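Local coordinates for CalG4 (PDB 3IA7), which adopts the GT-B fold, in which two Rossmann-like domains face each other across a cleft, at residues H262-P273 / N282-F291. Residues are numbered along the deposited sequence; the frame is centred on the assembly and turned at random.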
ATOM      1  N   HIS A 262      -5.717 -23.682   7.283  1.00 17.23           N
ATOM      2  CA  HIS A 262      -6.072 -22.509   8.088  1.00 16.84           C
ATOM      3  C   HIS A 262      -6.706 -21.499   7.165  1.00 17.74           C
ATOM      4  O   HIS A 262      -6.084 -21.072   6.150  1.00 16.52           O
ATOM      5  CB  HIS A 262      -4.870 -21.893   8.792  1.00 16.85           C
ATOM      6  CG  HIS A 262      -5.258 -20.740   9.687  1.00 19.18           C
ATOM      7  ND1 HIS A 262      -5.703 -20.920  10.985  1.00 23.40           N
ATOM      8  CD2 HIS A 262      -5.311 -19.409   9.458  1.00 21.54           C
ATOM      9  CE1 HIS A 262      -5.982 -19.741  11.523  1.00 22.33           C
ATOM     10  NE2 HIS A 262      -5.765 -18.813  10.612  1.00 19.73           N
ATOM     11  N   VAL A 263      -7.933 -21.096   7.505  1.00 17.54           N
ATOM     12  CA  VAL A 263      -8.737 -20.255   6.578  1.00 17.70           C
ATOM     13  C   VAL A 263      -8.881 -18.844   7.170  1.00 16.80           C
ATOM     14  O   VAL A 263      -9.308 -18.675   8.343  1.00 16.40           O
ATOM     15  CB  VAL A 263     -10.144 -20.902   6.297  1.00 18.40           C
ATOM     16  CG1 VAL A 263     -11.013 -19.969   5.361  1.00 16.60           C
ATOM     17  CG2 VAL A 263      -9.959 -22.327   5.676  1.00 18.47           C
ATOM     18  N   VAL A 264      -8.545 -17.840   6.364  1.00 16.32           N
ATOM     19  CA  VAL A 264      -8.784 -16.442   6.748  1.00 17.14           C
ATOM     20  C   VAL A 264      -9.878 -15.866   5.861  1.00 16.83           C
ATOM     21  O   VAL A 264      -9.731 -15.861   4.632  1.00 16.91           O
ATOM     22  CB  VAL A 264      -7.511 -15.573   6.631  1.00 16.72           C
ATOM     23  CG1 VAL A 264      -7.831 -14.115   7.032  1.00 17.02           C
ATOM     24  CG2 VAL A 264      -6.360 -16.177   7.434  1.00 13.90           C
HETATM   25  N   MSE A 265     -10.976 -15.446   6.488  1.00 17.45           N
HETATM   26  CA  MSE A 265     -12.103 -14.925   5.729  1.00 19.67           C
HETATM   27  C   MSE A 265     -12.210 -13.438   5.986  1.00 18.27           C
HETATM   28  O   MSE A 265     -12.344 -13.009   7.139  1.00 20.29           O
HETATM   29  CB  MSE A 265     -13.411 -15.661   6.045  1.00 17.61           C
HETATM   30  CG  MSE A 265     -13.220 -17.199   6.165  1.00 19.11           C
HETATM   31 SE   MSE A 265     -14.885 -18.126   5.964  0.70 22.47          SE
HETATM   32  CE  MSE A 265     -15.629 -17.562   7.741  1.00 14.34           C
ATOM     33  N   ALA A 266     -12.125 -12.646   4.916  1.00 18.68           N
ATOM     34  CA  ALA A 266     -12.325 -11.182   4.973  1.00 18.93           C
ATOM     35  C   ALA A 266     -13.743 -10.903   4.502  1.00 18.90           C
ATOM     36  O   ALA A 266     -14.081 -11.141   3.321  1.00 19.67           O
ATOM     37  CB  ALA A 266     -11.339 -10.472   4.074  1.00 19.85           C
ATOM     38  N   ILE A 267     -14.580 -10.424   5.416  1.00 18.86           N
ATOM     39  CA  ILE A 267     -16.013 -10.340   5.166  1.00 18.60           C
ATOM     40  C   ILE A 267     -16.511  -8.913   4.865  1.00 18.21           C
ATOM     41  O   ILE A 267     -17.672  -8.700   4.576  1.00 18.04           O
ATOM     42  CB  ILE A 267     -16.848 -11.040   6.288  1.00 18.89           C
ATOM     43  CG1 ILE A 267     -16.879 -10.182   7.580  1.00 17.55           C
ATOM     44  CG2 ILE A 267     -16.385 -12.471   6.528  1.00 20.28           C
ATOM     45  CD1 ILE A 267     -17.737 -10.785   8.704  1.00 18.47           C
ATOM     46  N   GLY A 268     -15.612  -7.929   4.918  1.00 17.91           N
ATOM     47  CA  GLY A 268     -15.954  -6.553   4.565  1.00 17.43           C
ATOM     48  C   GLY A 268     -16.649  -5.776   5.677  1.00 17.29           C
ATOM     49  O   GLY A 268     -16.944  -6.322   6.736  1.00 16.96           O
ATOM     50  N   GLY A 269     -16.936  -4.505   5.427  1.00 16.83           N
ATOM     51  CA  GLY A 269     -17.296  -3.599   6.493  1.00 17.33           C
ATOM     52  C   GLY A 269     -18.769  -3.535   6.745  1.00 19.76           C
ATOM     53  O   GLY A 269     -19.219  -2.728   7.565  1.00 19.40           O
ATOM     54  N   PHE A 270     -19.533  -4.369   6.033  1.00 21.40           N
ATOM     55  CA  PHE A 270     -20.996  -4.326   6.102  1.00 23.79           C
ATOM     56  C   PHE A 270     -21.584  -5.575   6.769  1.00 24.05           C
ATOM     57  O   PHE A 270     -22.798  -5.666   6.947  1.00 25.25           O
ATOM     58  CB  PHE A 270     -21.587  -4.142   4.696  1.00 24.78           C
ATOM     59  CG  PHE A 270     -21.248  -2.821   4.066  1.00 27.01           C
ATOM     60  CD1 PHE A 270     -21.667  -1.622   4.649  1.00 29.58           C
ATOM     61  CD2 PHE A 270     -20.500  -2.774   2.903  1.00 29.08           C
ATOM     62  CE1 PHE A 270     -21.350  -0.395   4.069  1.00 30.75           C
ATOM     63  CE2 PHE A 270     -20.172  -1.569   2.314  1.00 30.76           C
ATOM     64  CZ  PHE A 270     -20.593  -0.364   2.897  1.00 30.74           C
ATOM     65  N   LEU A 271     -20.726  -6.521   7.146  1.00 23.97           N
ATOM     66  CA  LEU A 271     -21.176  -7.763   7.793  1.00 24.66           C
ATOM     67  C   LEU A 271     -20.529  -7.910   9.170  1.00 24.99           C
ATOM     68  O   LEU A 271     -19.301  -7.841   9.289  1.00 25.48           O
ATOM     69  CB  LEU A 271     -20.857  -8.988   6.896  1.00 23.76           C
ATOM     70  CG  LEU A 271     -21.589 -10.321   7.101  1.00 24.86           C
ATOM     71  CD1 LEU A 271     -23.141 -10.124   7.052  1.00 23.56           C
ATOM     72  CD2 LEU A 271     -21.157 -11.375   6.082  1.00 24.76           C
ATOM     73  N   ASP A 272     -21.356  -8.086  10.200  1.00 25.52           N
ATOM     74  CA  ASP A 272     -20.904  -8.385  11.562  1.00 26.39           C
ATOM     75  C   ASP A 272     -20.415  -9.843  11.602  1.00 27.15           C
ATOM     76  O   ASP A 272     -21.183 -10.751  11.284  1.00 26.71           O
ATOM     77  CB  ASP A 272     -22.083  -8.174  12.525  1.00 27.32           C
ATOM     78  CG  ASP A 272     -21.726  -8.408  14.011  1.00 28.66           C
ATOM     79  OD1 ASP A 272     -20.619  -8.900  14.335  1.00 30.39           O
ATOM     80  OD2 ASP A 272     -22.596  -8.109  14.869  1.00 30.32           O
ATOM     81  N   PRO A 273     -19.133 -10.077  11.964  1.00 27.27           N
ATOM     82  CA  PRO A 273     -18.655 -11.472  12.034  1.00 28.03           C
ATOM     83  C   PRO A 273     -19.393 -12.338  13.065  1.00 27.97           C
ATOM     84  O   PRO A 273     -19.383 -13.559  12.957  1.00 28.79           O
ATOM     85  CB  PRO A 273     -17.146 -11.331  12.333  1.00 27.44           C
ATOM     86  CG  PRO A 273     -16.998  -9.939  12.909  1.00 27.47           C
ATOM     87  CD  PRO A 273     -18.065  -9.110  12.278  1.00 27.91           C
ATOM     88  N   ASN A 282      -9.686 -23.464  13.221  1.00 16.10           N
ATOM     89  CA  ASN A 282      -8.735 -23.197  12.115  1.00 16.68           C
ATOM     90  C   ASN A 282      -9.331 -22.245  11.087  1.00 16.40           C
ATOM     91  O   ASN A 282      -8.820 -22.097   9.959  1.00 17.05           O
ATOM     92  CB  ASN A 282      -8.311 -24.519  11.451  1.00 16.52           C
ATOM     93  CG  ASN A 282      -9.475 -25.254  10.854  1.00 18.14           C
ATOM     94  OD1 ASN A 282     -10.571 -25.236  11.421  1.00 14.80           O
ATOM     95  ND2 ASN A 282      -9.249 -25.947   9.719  1.00 18.82           N
ATOM     96  N   VAL A 283     -10.384 -21.538  11.485  1.00 16.48           N
ATOM     97  CA  VAL A 283     -11.007 -20.533  10.597  1.00 16.42           C
ATOM     98  C   VAL A 283     -11.170 -19.215  11.374  1.00 17.44           C
ATOM     99  O   VAL A 283     -11.694 -19.219  12.490  1.00 16.79           O
ATOM    100  CB  VAL A 283     -12.393 -21.038  10.119  1.00 16.87           C
ATOM    101  CG1 VAL A 283     -13.041 -20.051   9.153  1.00 17.77           C
ATOM    102  CG2 VAL A 283     -12.224 -22.387   9.447  1.00 13.75           C
ATOM    103  N   GLU A 284     -10.709 -18.111  10.788  1.00 16.79           N
ATOM    104  CA  GLU A 284     -10.878 -16.811  11.409  1.00 18.35           C
ATOM    105  C   GLU A 284     -11.581 -15.850  10.452  1.00 18.59           C
ATOM    106  O   GLU A 284     -11.332 -15.854   9.232  1.00 18.33           O
ATOM    107  CB  GLU A 284      -9.535 -16.277  11.857  1.00 18.31           C
ATOM    108  CG  GLU A 284      -8.470 -16.139  10.764  1.00 19.62           C
ATOM    109  CD  GLU A 284      -7.146 -15.649  11.370  1.00 19.87           C
ATOM    110  OE1 GLU A 284      -7.200 -14.633  12.080  1.00 19.77           O
ATOM    111  OE2 GLU A 284      -6.071 -16.271  11.172  1.00 19.39           O
ATOM    112  N   ALA A 285     -12.444 -15.019  10.994  1.00 18.16           N
ATOM    113  CA  ALA A 285     -13.159 -14.075  10.152  1.00 18.18           C
ATOM    114  C   ALA A 285     -12.939 -12.646  10.638  1.00 17.05           C
ATOM    115  O   ALA A 285     -12.956 -12.391  11.844  1.00 17.44           O
ATOM    116  CB  ALA A 285     -14.658 -14.437  10.122  1.00 17.98           C
ATOM    117  N   HIS A 286     -12.723 -11.718   9.698  1.00 16.66           N
ATOM    118  CA  HIS A 286     -12.420 -10.326  10.034  1.00 16.74           C
ATOM    119  C   HIS A 286     -13.155  -9.474   9.026  1.00 16.89           C
ATOM    120  O   HIS A 286     -13.223  -9.854   7.853  1.00 17.03           O
ATOM    121  CB  HIS A 286     -10.934 -10.058   9.796  1.00 17.40           C
ATOM    122  CG  HIS A 286     -10.025 -10.878  10.639  1.00 15.68           C
ATOM    123  ND1 HIS A 286      -9.597 -10.465  11.878  1.00 12.88           N
ATOM    124  CD2 HIS A 286      -9.474 -12.098  10.428  1.00 14.40           C
ATOM    125  CE1 HIS A 286      -8.828 -11.408  12.400  1.00 16.84           C
ATOM    126  NE2 HIS A 286      -8.725 -12.397  11.532  1.00 13.09           N
ATOM    127  N   GLN A 287     -13.667  -8.326   9.438  1.00 15.22           N
ATOM    128  CA  GLN A 287     -14.151  -7.366   8.458  1.00 15.67           C
ATOM    129  C   GLN A 287     -13.031  -6.922   7.516  1.00 15.63           C
ATOM    130  O   GLN A 287     -13.250  -6.871   6.314  1.00 16.03           O
ATOM    131  CB  GLN A 287     -14.803  -6.164   9.118  1.00 14.13           C
ATOM    132  CG  GLN A 287     -16.163  -6.499   9.793  1.00 16.01           C
ATOM    133  CD  GLN A 287     -16.953  -5.256  10.188  1.00 17.68           C
ATOM    134  OE1 GLN A 287     -16.381  -4.197  10.459  1.00 20.30           O
ATOM    135  NE2 GLN A 287     -18.266  -5.366  10.180  1.00 19.45           N
ATOM    136  N   TRP A 288     -11.863  -6.599   8.094  1.00 15.76           N
ATOM    137  CA  TRP A 288     -10.642  -6.278   7.371  1.00 17.81           C
ATOM    138  C   TRP A 288      -9.466  -7.140   7.835  1.00 17.58           C
ATOM    139  O   TRP A 288      -9.291  -7.424   9.013  1.00 16.73           O
ATOM    140  CB  TRP A 288     -10.262  -4.814   7.559  1.00 17.73           C
ATOM    141  CG  TRP A 288     -11.059  -3.912   6.649  1.00 20.11           C
ATOM    142  CD1 TRP A 288     -10.788  -3.637   5.328  1.00 22.66           C
ATOM    143  CD2 TRP A 288     -12.254  -3.227   6.955  1.00 13.87           C
ATOM    144  NE1 TRP A 288     -11.738  -2.799   4.803  1.00 18.24           N
ATOM    145  CE2 TRP A 288     -12.659  -2.544   5.775  1.00 21.10           C
ATOM    146  CE3 TRP A 288     -13.004  -3.043   8.131  1.00 15.10           C
ATOM    147  CZ2 TRP A 288     -13.772  -1.727   5.744  1.00 17.35           C
ATOM    148  CZ3 TRP A 288     -14.081  -2.301   8.075  1.00 16.85           C
ATOM    149  CH2 TRP A 288     -14.473  -1.621   6.896  1.00 18.97           C
ATOM    150  N   ILE A 289      -8.612  -7.469   6.888  1.00 19.60           N
ATOM    151  CA  ILE A 289      -7.379  -8.197   7.162  1.00 22.43           C
ATOM    152  C   ILE A 289      -6.309  -7.589   6.236  1.00 23.46           C
ATOM    153  O   ILE A 289      -6.662  -7.055   5.182  1.00 23.09           O
ATOM    154  CB  ILE A 289      -7.611  -9.732   6.976  1.00 22.53           C
ATOM    155  CG1 ILE A 289      -6.405 -10.536   7.465  1.00 25.38           C
ATOM    156  CG2 ILE A 289      -7.882 -10.103   5.508  1.00 24.73           C
ATOM    157  CD1 ILE A 289      -6.026 -10.209   8.858  1.00 22.92           C
ATOM    158  N   PRO A 290      -4.996  -7.674   6.593  1.00 25.22           N
ATOM    159  CA  PRO A 290      -4.100  -7.161   5.546  1.00 25.24           C
ATOM    160  C   PRO A 290      -3.901  -8.233   4.481  1.00 24.83           C
ATOM    161  O   PRO A 290      -3.286  -9.272   4.778  1.00 24.99           O
ATOM    162  CB  PRO A 290      -2.801  -6.824   6.314  1.00 26.51           C
ATOM    163  CG  PRO A 290      -2.850  -7.678   7.605  1.00 26.46           C
ATOM    164  CD  PRO A 290      -4.253  -8.236   7.748  1.00 25.15           C
ATOM    165  N   PHE A 291      -4.457  -8.018   3.269  1.00 24.21           N
ATOM    166  CA  PHE A 291      -4.448  -9.073   2.250  1.00 24.11           C
ATOM    167  C   PHE A 291      -3.035  -9.544   1.930  1.00 21.96           C
ATOM    168  O   PHE A 291      -2.824 -10.731   1.838  1.00 20.32           O
ATOM    169  CB  PHE A 291      -5.166  -8.732   0.914  1.00 25.31           C
ATOM    170  CG  PHE A 291      -6.664  -8.778   0.975  1.00 28.74           C
ATOM    171  CD1 PHE A 291      -7.334  -9.363   2.041  1.00 29.04           C
ATOM    172  CD2 PHE A 291      -7.417  -8.224  -0.055  1.00 34.11           C
ATOM    173  CE1 PHE A 291      -8.727  -9.386   2.088  1.00 31.34           C
ATOM    174  CE2 PHE A 291      -8.829  -8.249  -0.017  1.00 35.89           C
ATOM    175  CZ  PHE A 291      -9.481  -8.834   1.069  1.00 31.89           C
TER
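Glu284 and His262 meet across two neighbouring parallel strands, 262-266 and 283-286, and the glutamate is worth following outward. Its CB rises on the sheet face it shares with Val264, Ala266 and His286. CG sits between the backbone N and the carbonyl carbon (chi1 58°), a turn that brings it over Val263 O, 3.6 Å away. CD then passes Val264 CG2 at 4.0 Å, and the carboxylate ends between two imidazoles. Glu284 OE2 takes a nearly straight bond from His262 NE2 at 2.6 Å, in the plane of that ring, with ring and carboxylate 87° apart; Trp224 NE1 is a second donor to this oxygen. Glu284 OE1 receives His286 NE2 at 2.8 Å. Both histidines come from the anti side, somewhat out of the carboxylate plane. With Trp224, three N-H groups grip the two oxygens, an environment that would probably favour the charged carboxylate.

Beneath this, backbone bonds zip the strands together from Val263 N to Ile267 N. On the other face the selenomethionine Met265 bends at chi3, laying CE against Val283 CG1 (3.9 Å) and Ala285 CB, under helix 246-256. Past the strand ends, Gln287 gives NE2 to Leu271 O at 2.8 Å, from above the carbonyl plane, while the backbone N of Gly269 sits over the rim of one face of the Trp288 ring. That ring's NE1 bonds to Pro222 O of the second subunit, on which residues 286-289 pack. Strand 283-286 is the edge and 262-266 its inner neighbour in the six-stranded parallel sheet, order 3-2-1-4-5-6, of the C-terminal Rossmann-like domain of a GT-B fold.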